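Local atomic coordinates of Bpsl1147 (Burkholderia pseudomallei, PDB entry 5A4N), a protein that probably binds DNA, as a two-chain member of the PC4 (transcriptional coactivator p15) family. Residues Gly7-Asp12 and Arg20-His25; Val13-Thr18 and Val36-Val41. All blocks are in the same frame, centred on the assembly; numbering follows the deposited sequence.

Both contacts belong to one antiparallel sheet whose strands follow chain order: 8-14, 19-28, 31-41 and 47-56. Contact 1 pairs strand 8-14, one of the two edge strands within this chain, with strand 19-28, while contact 2 reaches from the end of strand 8-14 and the turn after it to strand 31-41, past the strand between them. Their centres are about 10 Å apart, and their segments alternate along the chain: 7-12, 13-18, 20-25, 36-41. The two meet directly where Arg-20 NE lies 2.6 Å from Gln-14 OE1 and Arg-22 N lies 2.7 Å from Arg-37 O. Each also touches the second subunit, so this part of the sheet contributes to the dimer.

Contact 1. Residues Gly7-Asp12 and Arg20-His25; sequences GKTIAD and RIRISH
Asp-12 and Arg-22 run alongside each other with their polar ends turned the same way, joined by a side-on, two-nitrogen salt bridge. Arg-22 NE gives a nearly straight bond to Asp-12 OD1 (2.8 Å, 171°), and Arg-22 NH2 meets the syn lone pair of Asp-12 OD2 at 3.0 Å. The bend of Arg-22 at chi3 (-64°) turns its guanidinium back to the carboxylate, the two planes being inclined by 31°. Arg-20 comes obliquely with an extended chain, its NH1 3.1 Å from Asp-12 OD2; a short acid between two long bases thus holds both, while Arg-20 NE hydrogen-bonds to Gln-14 OE1. Thr-9 crosses the Arg-22 chain at about a right angle, OG1 and CG2 against its methylenes.

On the face carrying His-25 and Ile-23, the His-25 ring is covered by Ile-10, at the corner of its strand: CG1 lies offset toward the rim, 4.2 Å from the centroid, with CD1 3.4 Å from His-25 ND1, a CH-pi contact suiting an aliphatic branch to a flat ring. Lys-8 CE stands at the ring's edge, and His-25 NE2 bonds to Ala-71 O of the second subunit. Small Ala-11 sits against Ile-23 CD1, both packing on Gly-67 of that subunit.

Ile-23 O accepts from Ile-10 N (2.7 Å) and Ala-11 N (3.2 Å). This shared acceptor marks a classic beta bulge in the antiparallel hairpin of strands 8-14 and 19-28.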
loop_
_atom_site.group_PDB
_atom_site.type_symbol
_atom_site.label_atom_id
_atom_site.label_comp_id
_atom_site.label_asym_id
_atom_site.label_seq_id
_atom_site.Cartn_x
_atom_site.Cartn_y
_atom_site.Cartn_z
ATOM N N GLY A 7 -5.049 -3.620 15.027
ATOM C CA GLY A 7 -5.697 -2.464 14.392
ATOM C C GLY A 7 -7.145 -2.705 14.010
ATOM O O GLY A 7 -7.565 -3.839 13.799
ATOM N N LYS A 8 -7.896 -1.611 13.928
ATOM C CA LYS A 8 -9.299 -1.601 13.513
ATOM C C LYS A 8 -9.484 -1.524 11.969
ATOM O O LYS A 8 -9.043 -0.570 11.337
ATOM C CB LYS A 8 -9.952 -0.397 14.167
ATOM C CG LYS A 8 -11.282 0.040 13.583
ATOM C CD LYS A 8 -11.591 1.451 14.081
ATOM C CE LYS A 8 -12.436 2.260 13.101
ATOM N NZ LYS A 8 -13.828 1.733 13.001
ATOM N N THR A 9 -10.168 -2.507 11.398
ATOM C CA THR A 9 -10.263 -2.664 9.957
ATOM C C THR A 9 -11.235 -1.672 9.307
ATOM O O THR A 9 -12.396 -1.582 9.713
ATOM C CB THR A 9 -10.666 -4.100 9.600
ATOM O OG1 THR A 9 -9.648 -4.981 10.066
ATOM C CG2 THR A 9 -10.758 -4.257 8.119
ATOM N N ILE A 10 -10.746 -0.916 8.326
ATOM C CA ILE A 10 -11.583 0.062 7.614
ATOM C C ILE A 10 -12.182 -0.557 6.362
ATOM O O ILE A 10 -13.355 -0.369 6.104
ATOM C CB ILE A 10 -10.794 1.336 7.232
ATOM C CG1 ILE A 10 -10.159 2.011 8.456
ATOM C CG2 ILE A 10 -11.646 2.330 6.424
ATOM C CD1 ILE A 10 -11.157 2.458 9.510
ATOM N N ALA A 11 -11.363 -1.237 5.567
ATOM C CA ALA A 11 -11.796 -1.898 4.353
ATOM C C ALA A 11 -10.976 -3.161 4.155
ATOM O O ALA A 11 -9.782 -3.176 4.448
ATOM C CB ALA A 11 -11.582 -0.964 3.169
ATOM N N ASP A 12 -11.629 -4.206 3.651
ATOM C CA ASP A 12 -10.991 -5.457 3.290
ATOM C C ASP A 12 -11.256 -5.691 1.808
ATOM O O ASP A 12 -12.377 -5.961 1.441
ATOM C CB ASP A 12 -11.635 -6.598 4.092
ATOM C CG ASP A 12 -10.633 -7.431 4.836
ATOM O OD1 ASP A 12 -9.453 -7.012 4.982
ATOM O OD2 ASP A 12 -11.026 -8.521 5.293
ATOM N N ARG A 20 -6.250 -10.928 0.693
ATOM C CA ARG A 20 -6.955 -9.643 0.760
ATOM C C ARG A 20 -5.986 -8.523 1.031
ATOM O O ARG A 20 -4.935 -8.727 1.648
ATOM C CB ARG A 20 -7.945 -9.624 1.907
ATOM C CG ARG A 20 -8.925 -10.735 1.876
ATOM C CD ARG A 20 -9.721 -10.685 3.131
ATOM N NE ARG A 20 -10.985 -11.351 2.934
ATOM C CZ ARG A 20 -11.749 -11.768 3.935
ATOM N NH1 ARG A 20 -11.381 -11.579 5.207
ATOM N NH2 ARG A 20 -12.893 -12.380 3.664
ATOM N N ILE A 21 -6.361 -7.321 0.621
ATOM C CA ILE A 21 -5.661 -6.152 1.069
ATOM C C ILE A 21 -6.506 -5.564 2.153
ATOM O O ILE A 21 -7.651 -5.220 1.924
ATOM C CB ILE A 21 -5.479 -5.153 -0.058
ATOM C CG1 ILE A 21 -4.654 -5.818 -1.142
ATOM C CG2 ILE A 21 -4.754 -3.914 0.442
ATOM C CD1 ILE A 21 -4.895 -5.196 -2.497
ATOM N N ARG A 22 -5.945 -5.465 3.344
ATOM C CA ARG A 22 -6.630 -4.904 4.474
ATOM C C ARG A 22 -6.115 -3.495 4.751
ATOM O O ARG A 22 -4.904 -3.277 4.849
ATOM C CB ARG A 22 -6.373 -5.805 5.667
ATOM C CG ARG A 22 -7.046 -5.379 6.966
ATOM C CD ARG A 22 -7.202 -6.604 7.881
ATOM N NE ARG A 22 -8.109 -7.625 7.314
ATOM C CZ ARG A 22 -8.240 -8.878 7.780
ATOM N NH1 ARG A 22 -7.507 -9.278 8.825
ATOM N NH2 ARG A 22 -9.089 -9.732 7.209
ATOM N N ILE A 23 -7.044 -2.546 4.828
ATOM C CA ILE A 23 -6.755 -1.178 5.219
ATOM C C ILE A 23 -7.283 -1.004 6.612
ATOM O O ILE A 23 -8.479 -1.166 6.844
ATOM C CB ILE A 23 -7.428 -0.170 4.278
ATOM C CG1 ILE A 23 -6.897 -0.400 2.876
ATOM C CG2 ILE A 23 -7.138 1.258 4.749
ATOM C CD1 ILE A 23 -7.666 0.256 1.819
ATOM N N SER A 24 -6.396 -0.700 7.547
ATOM C CA SER A 24 -6.782 -0.567 8.949
ATOM C C SER A 24 -6.199 0.703 9.608
ATOM O O SER A 24 -5.273 1.313 9.081
ATOM C CB SER A 24 -6.314 -1.838 9.680
ATOM O OG SER A 24 -4.915 -1.846 9.670
ATOM N N HIS A 25 -6.806 1.160 10.698
ATOM C CA HIS A 25 -6.169 2.133 11.577
ATOM C C HIS A 25 -5.407 1.363 12.615
ATOM O O HIS A 25 -5.986 0.509 13.277
ATOM C CB HIS A 25 -7.160 2.950 12.356
ATOM C CG HIS A 25 -7.829 4.006 11.562
ATOM N ND1 HIS A 25 -9.172 4.266 11.668
ATOM C CD2 HIS A 25 -7.345 4.889 10.658
ATOM C CE1 HIS A 25 -9.494 5.265 10.864
ATOM N NE2 HIS A 25 -8.406 5.656 10.236
#

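Contact 2. Residues Val13-Thr18 and Val36-Val41; sequences VQKSAT and VRLVVV
Thr-18 and Val-41 make the single hydrogen bond between two segments that are not neighbours in the sheet: Val-41 N donates to Thr-18 O (3.0 Å, 150°). The same oxygen receives a CA-H...O contact from Val-40 CA at 3.3 Å. The side chains of Thr-18 and Val-41 cross at about a right angle, with their CG2 methyls 4.0 Å apart. Beta-branched residues suit this place, offering methyls close to the backbone.

An ST turn shapes the approach, with Thr-18 N bonded to Ser-16 OG at 3.2 Å; serine's short hydroxyl can reach forward to the backbone N two residues on. Gln-14 NE2 also binds Ser-16 O (2.6 Å).

Bends at chi3 (102°) and chi4 (78°) fold the Lys-15 chain, whose methylenes cross Leu-38 at about a right angle, CE packing 3.8 Å from Leu-38 CD1. NZ makes a weak hydrogen bond to Ser-55 O of the second subunit, and Lys-15 O accepts from Arg-57 NH1 there.

Strand 31-41 runs between strands 19-28 and 47-56, with Val-41 touching Phe-47. The turn after strand 8-14 thus reaches past strand 19-28 to the end of strand 31-41 at Thr-18, while at Lys-15 it meets the second subunit, whose Leu-60 packs there.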
loop_
_atom_site.group_PDB
_atom_site.type_symbol
_atom_site.label_atom_id
_atom_site.label_comp_id
_atom_site.label_asym_id
_atom_site.label_seq_id
_atom_site.Cartn_x
_atom_site.Cartn_y
_atom_site.Cartn_z
ATOM N N VAL A 13 -10.243 -5.551 0.964
ATOM C CA VAL A 13 -10.399 -5.681 -0.484
ATOM C C VAL A 13 -9.950 -7.088 -0.892
ATOM O O VAL A 13 -8.775 -7.419 -0.772
ATOM C CB VAL A 13 -9.531 -4.648 -1.185
ATOM C CG1 VAL A 13 -9.619 -4.789 -2.713
ATOM C CG2 VAL A 13 -9.886 -3.245 -0.687
ATOM N N GLN A 14 -10.899 -7.908 -1.330
ATOM C CA GLN A 14 -10.649 -9.308 -1.704
ATOM C C GLN A 14 -9.867 -9.330 -3.004
ATOM O O GLN A 14 -10.315 -8.826 -4.030
ATOM C CB GLN A 14 -11.974 -10.086 -1.866
ATOM C CG GLN A 14 -11.884 -11.630 -1.780
ATOM C CD GLN A 14 -11.703 -12.138 -0.339
ATOM O OE1 GLN A 14 -12.170 -11.502 0.616
ATOM N NE2 GLN A 14 -11.022 -13.280 -0.171
ATOM N N LYS A 15 -8.693 -9.913 -2.954
ATOM C CA LYS A 15 -7.846 -10.112 -4.108
ATOM C C LYS A 15 -8.178 -11.447 -4.759
ATOM O O LYS A 15 -8.285 -11.575 -5.971
ATOM C CB LYS A 15 -6.413 -10.198 -3.613
ATOM C CG LYS A 15 -5.456 -9.266 -4.264
ATOM C CD LYS A 15 -4.231 -9.059 -3.387
ATOM C CE LYS A 15 -3.075 -9.877 -3.887
ATOM N NZ LYS A 15 -2.525 -9.148 -5.037
ATOM N N SER A 16 -8.331 -12.457 -3.918
ATOM C CA SER A 16 -8.622 -13.796 -4.365
ATOM C C SER A 16 -9.204 -14.536 -3.188
ATOM O O SER A 16 -9.390 -13.964 -2.107
ATOM C CB SER A 16 -7.330 -14.494 -4.784
ATOM O OG SER A 16 -6.536 -14.783 -3.646
ATOM N N ALA A 17 -9.428 -15.828 -3.373
ATOM C CA ALA A 17 -9.987 -16.672 -2.327
ATOM C C ALA A 17 -9.082 -16.727 -1.113
ATOM O O ALA A 17 -9.554 -16.841 0.017
ATOM C CB ALA A 17 -10.226 -18.085 -2.871
ATOM N N THR A 18 -7.776 -16.622 -1.340
ATOM C CA THR A 18 -6.813 -16.779 -0.265
ATOM C C THR A 18 -6.170 -15.467 0.189
ATOM O O THR A 18 -5.423 -15.484 1.120
ATOM C CB THR A 18 -5.691 -17.737 -0.689
ATOM O OG1 THR A 18 -5.090 -17.269 -1.891
ATOM C CG2 THR A 18 -6.244 -19.130 -0.935
ATOM N N VAL A 36 -1.863 -0.431 5.329
ATOM C CA VAL A 36 -2.369 -1.070 4.134
ATOM C C VAL A 36 -1.566 -2.360 3.943
ATOM O O VAL A 36 -0.383 -2.303 3.741
ATOM C CB VAL A 36 -2.167 -0.157 2.937
ATOM C CG1 VAL A 36 -2.789 -0.790 1.717
ATOM C CG2 VAL A 36 -2.775 1.213 3.228
ATOM N N ARG A 37 -2.193 -3.515 4.020
ATOM C CA ARG A 37 -1.428 -4.749 4.156
ATOM C C ARG A 37 -2.060 -5.934 3.454
ATOM O O ARG A 37 -3.276 -6.113 3.466
ATOM C CB ARG A 37 -1.261 -5.054 5.648
ATOM C CG ARG A 37 -0.215 -6.107 6.019
ATOM C CD ARG A 37 0.030 -6.098 7.528
ATOM N NE ARG A 37 0.566 -4.795 7.872
ATOM C CZ ARG A 37 1.841 -4.437 7.778
ATOM N NH1 ARG A 37 2.786 -5.303 7.453
ATOM N NH2 ARG A 37 2.185 -3.210 8.079
ATOM N N LEU A 38 -1.214 -6.752 2.840
ATOM C CA LEU A 38 -1.625 -8.067 2.352
ATOM C C LEU A 38 -1.871 -9.063 3.508
ATOM O O LEU A 38 -1.001 -9.283 4.370
ATOM C CB LEU A 38 -0.566 -8.591 1.398
ATOM C CG LEU A 38 -0.813 -9.939 0.721
ATOM C CD1 LEU A 38 -1.957 -9.832 -0.275
ATOM C CD2 LEU A 38 0.475 -10.387 0.043
ATOM N N VAL A 39 -3.062 -9.636 3.546
ATOM C CA VAL A 39 -3.397 -10.673 4.502
ATOM C C VAL A 39 -3.763 -11.949 3.732
ATOM O O VAL A 39 -4.413 -11.885 2.687
ATOM C CB VAL A 39 -4.497 -10.223 5.489
ATOM C CG1 VAL A 39 -4.171 -8.839 6.062
ATOM C CG2 VAL A 39 -5.863 -10.230 4.859
ATOM N N VAL A 40 -3.291 -13.104 4.198
ATOM C CA VAL A 40 -3.398 -14.335 3.429
ATOM C C VAL A 40 -3.847 -15.485 4.337
ATOM O O VAL A 40 -3.528 -15.502 5.521
ATOM C CB VAL A 40 -2.060 -14.673 2.743
ATOM C CG1 VAL A 40 -1.559 -13.498 1.920
ATOM C CG2 VAL A 40 -1.005 -15.038 3.752
ATOM N N VAL A 41 -4.579 -16.445 3.801
ATOM C CA VAL A 41 -5.106 -17.499 4.666
ATOM C C VAL A 41 -3.949 -18.414 4.949
ATOM O O VAL A 41 -3.216 -18.735 4.020
ATOM C CB VAL A 41 -6.282 -18.301 4.062
ATOM C CG1 VAL A 41 -7.335 -17.381 3.469
ATOM C CG2 VAL A 41 -5.820 -19.342 3.033
#